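Local atomic coordinates of chain length determinant protein (Shigella flexneri, PDB entry 4E2H), a protein that probably regulates the chain length of the lipopolysaccharide O-antigen, acting from the periplasmic side of the inner membrane. Residues L150-I155 with A199-V204. Numbering follows the deposited sequence.
Sequences LRIRQI and ATRPLV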
loop_
_atom_site.group_PDB
_atom_site.type_symbol
_atom_site.label_atom_id
_atom_site.label_comp_id
_atom_site.label_asym_id
_atom_site.label_seq_id
_atom_site.Cartn_x
_atom_site.Cartn_y
_atom_site.Cartn_z
ATOM N N LEU C 150 -21.238 20.551 17.030
ATOM C CA LEU C 150 -20.711 21.227 18.218
ATOM C C LEU C 150 -20.590 22.742 18.005
ATOM O O LEU C 150 -20.971 23.512 18.867
ATOM C CB LEU C 150 -19.347 20.669 18.633
ATOM C CG LEU C 150 -18.563 21.609 19.560
ATOM C CD1 LEU C 150 -19.071 21.500 20.979
ATOM C CD2 LEU C 150 -17.059 21.288 19.515
ATOM N N ARG C 151 -20.074 23.173 16.860
ATOM C CA ARG C 151 -19.940 24.598 16.620
ATOM C C ARG C 151 -21.338 25.212 16.610
ATOM O O ARG C 151 -21.533 26.294 17.181
ATOM C CB ARG C 151 -19.165 24.899 15.344
ATOM C CG ARG C 151 -18.843 26.378 15.123
ATOM C CD ARG C 151 -18.383 27.079 16.428
ATOM N NE ARG C 151 -17.624 28.300 16.115
ATOM C CZ ARG C 151 -16.771 28.914 16.940
ATOM N NH1 ARG C 151 -16.559 28.443 18.157
ATOM N NH2 ARG C 151 -16.133 30.011 16.543
ATOM N N ILE C 152 -22.327 24.507 16.043
ATOM C CA ILE C 152 -23.728 24.999 16.108
ATOM C C ILE C 152 -24.321 25.075 17.532
ATOM O O ILE C 152 -25.091 25.988 17.837
ATOM C CB ILE C 152 -24.722 24.230 15.188
ATOM C CG1 ILE C 152 -24.709 24.787 13.765
ATOM C CG2 ILE C 152 -26.142 24.382 15.680
ATOM C CD1 ILE C 152 -23.754 25.938 13.531
ATOM N N ARG C 153 -23.997 24.130 18.407
ATOM C CA ARG C 153 -24.520 24.238 19.764
ATOM C C ARG C 153 -23.875 25.450 20.413
ATOM O O ARG C 153 -24.529 26.184 21.143
ATOM C CB ARG C 153 -24.333 22.958 20.588
ATOM C CG ARG C 153 -25.147 21.787 20.036
ATOM C CD ARG C 153 -25.027 20.501 20.869
ATOM N NE ARG C 153 -23.644 20.115 21.159
ATOM C CZ ARG C 153 -22.879 19.371 20.349
ATOM N NH1 ARG C 153 -23.367 18.914 19.198
ATOM N NH2 ARG C 153 -21.623 19.071 20.696
ATOM N N GLN C 154 -22.607 25.694 20.103
ATOM C CA GLN C 154 -21.923 26.867 20.645
ATOM C C GLN C 154 -22.637 28.133 20.208
ATOM O O GLN C 154 -22.872 29.033 21.003
ATOM C CB GLN C 154 -20.454 26.893 20.202
ATOM C CG GLN C 154 -19.630 25.823 20.890
ATOM C CD GLN C 154 -18.150 25.939 20.614
ATOM O OE1 GLN C 154 -17.728 26.314 19.500
ATOM N NE2 GLN C 154 -17.340 25.638 21.634
ATOM N N ILE C 155 -22.981 28.192 18.932
ATOM C CA ILE C 155 -23.736 29.312 18.405
ATOM C C ILE C 155 -25.121 29.427 19.060
ATOM O O ILE C 155 -25.471 30.505 19.528
ATOM C CB ILE C 155 -23.826 29.265 16.857
ATOM C CG1 ILE C 155 -22.512 29.765 16.250
ATOM C CG2 ILE C 155 -24.999 30.091 16.360
ATOM C CD1 ILE C 155 -22.022 28.960 15.052
ATOM N N ALA C 199 -27.828 24.398 7.811
ATOM C CA ALA C 199 -28.069 23.220 6.983
ATOM C C ALA C 199 -27.343 23.352 5.657
ATOM O O ALA C 199 -27.671 22.670 4.695
ATOM C CB ALA C 199 -29.559 23.052 6.735
ATOM N N THR C 200 -26.348 24.230 5.626
ATOM C CA THR C 200 -25.776 24.733 4.387
ATOM C C THR C 200 -24.400 25.268 4.738
ATOM O O THR C 200 -23.658 25.735 3.883
ATOM C CB THR C 200 -26.672 25.871 3.809
ATOM O OG1 THR C 200 -28.000 25.372 3.565
ATOM C CG2 THR C 200 -26.108 26.415 2.514
ATOM N N ARG C 201 -24.093 25.251 6.029
ATOM C CA ARG C 201 -22.762 25.601 6.483
ATOM C C ARG C 201 -21.882 24.476 5.941
ATOM O O ARG C 201 -22.186 23.283 6.123
ATOM C CB ARG C 201 -22.719 25.668 8.015
ATOM C CG ARG C 201 -21.420 26.233 8.615
ATOM C CD ARG C 201 -21.441 26.199 10.155
ATOM N NE ARG C 201 -20.323 26.894 10.815
ATOM C CZ ARG C 201 -20.373 28.137 11.292
ATOM N NH1 ARG C 201 -21.492 28.841 11.183
ATOM N NH2 ARG C 201 -19.299 28.671 11.874
ATOM N N PRO C 202 -20.806 24.840 5.237
ATOM C CA PRO C 202 -20.007 23.812 4.563
ATOM C C PRO C 202 -19.086 23.051 5.513
ATOM O O PRO C 202 -18.421 23.666 6.356
ATOM C CB PRO C 202 -19.182 24.622 3.560
ATOM C CG PRO C 202 -19.051 25.966 4.184
ATOM C CD PRO C 202 -20.339 26.201 4.935
ATOM N N LEU C 203 -19.052 21.730 5.373
ATOM C CA LEU C 203 -18.154 20.917 6.170
ATOM C C LEU C 203 -16.709 21.248 5.835
ATOM O O LEU C 203 -16.367 21.447 4.671
ATOM C CB LEU C 203 -18.422 19.443 5.905
ATOM C CG LEU C 203 -19.796 19.023 6.424
ATOM C CD1 LEU C 203 -20.116 17.570 6.064
ATOM C CD2 LEU C 203 -19.874 19.256 7.947
ATOM N N VAL C 204 -15.859 21.324 6.850
ATOM C CA VAL C 204 -14.428 21.465 6.612
ATOM C C VAL C 204 -13.730 20.096 6.725
ATOM O O VAL C 204 -13.963 19.351 7.683
ATOM C CB VAL C 204 -13.806 22.486 7.568
ATOM C CG1 VAL C 204 -12.347 22.183 7.780
ATOM C CG2 VAL C 204 -13.962 23.868 7.001
#
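R151, which meets R201 across the contact, sends its NH1 to Q154 OE1 in a 2.8 Å hydrogen bond with an N-H...O angle of 163°. The oxygen lies almost in the guanidinium plane of R151, while the donor is tilted from the carbonyl plane of Q154. This bond within one helical turn, together with a second from R151 NH2 to the V178 carbonyl oxygen, fixes the rotation of the guanidinium. R201 spans from the loop to the helix: with CG anti to the backbone N (chi1 -171°) and the chain extended as far as NE, it reaches three helix residues. I155 CD1 lies over one face of the R201 guanidinium, 3.9 Å from R201 NH1. Branched I152 supplies a hydrophobic side wall, its CD1 4.1 Å from R201 CD as the two side chains run alongside each other in opposite senses. R151 offers its aliphatic CG at 4.0 Å from R201 NH2. The two guanidinium planes stand 70° apart, and the like charges probably repel mildly, with R151 NE 4.6 Å from R201 NH2. R201 NH2 is hydrogen-bonded to S188 OG of a neighbouring subunit, so an arginine suits this site by joining a greasy stem to a polar end that crosses the interface. The contact packs the loop between helices 187-195 and 207-219 onto long helix 97-164, within the extended helical arm of this Wzz periplasmic domain, and R201 carries it into the subunit interface.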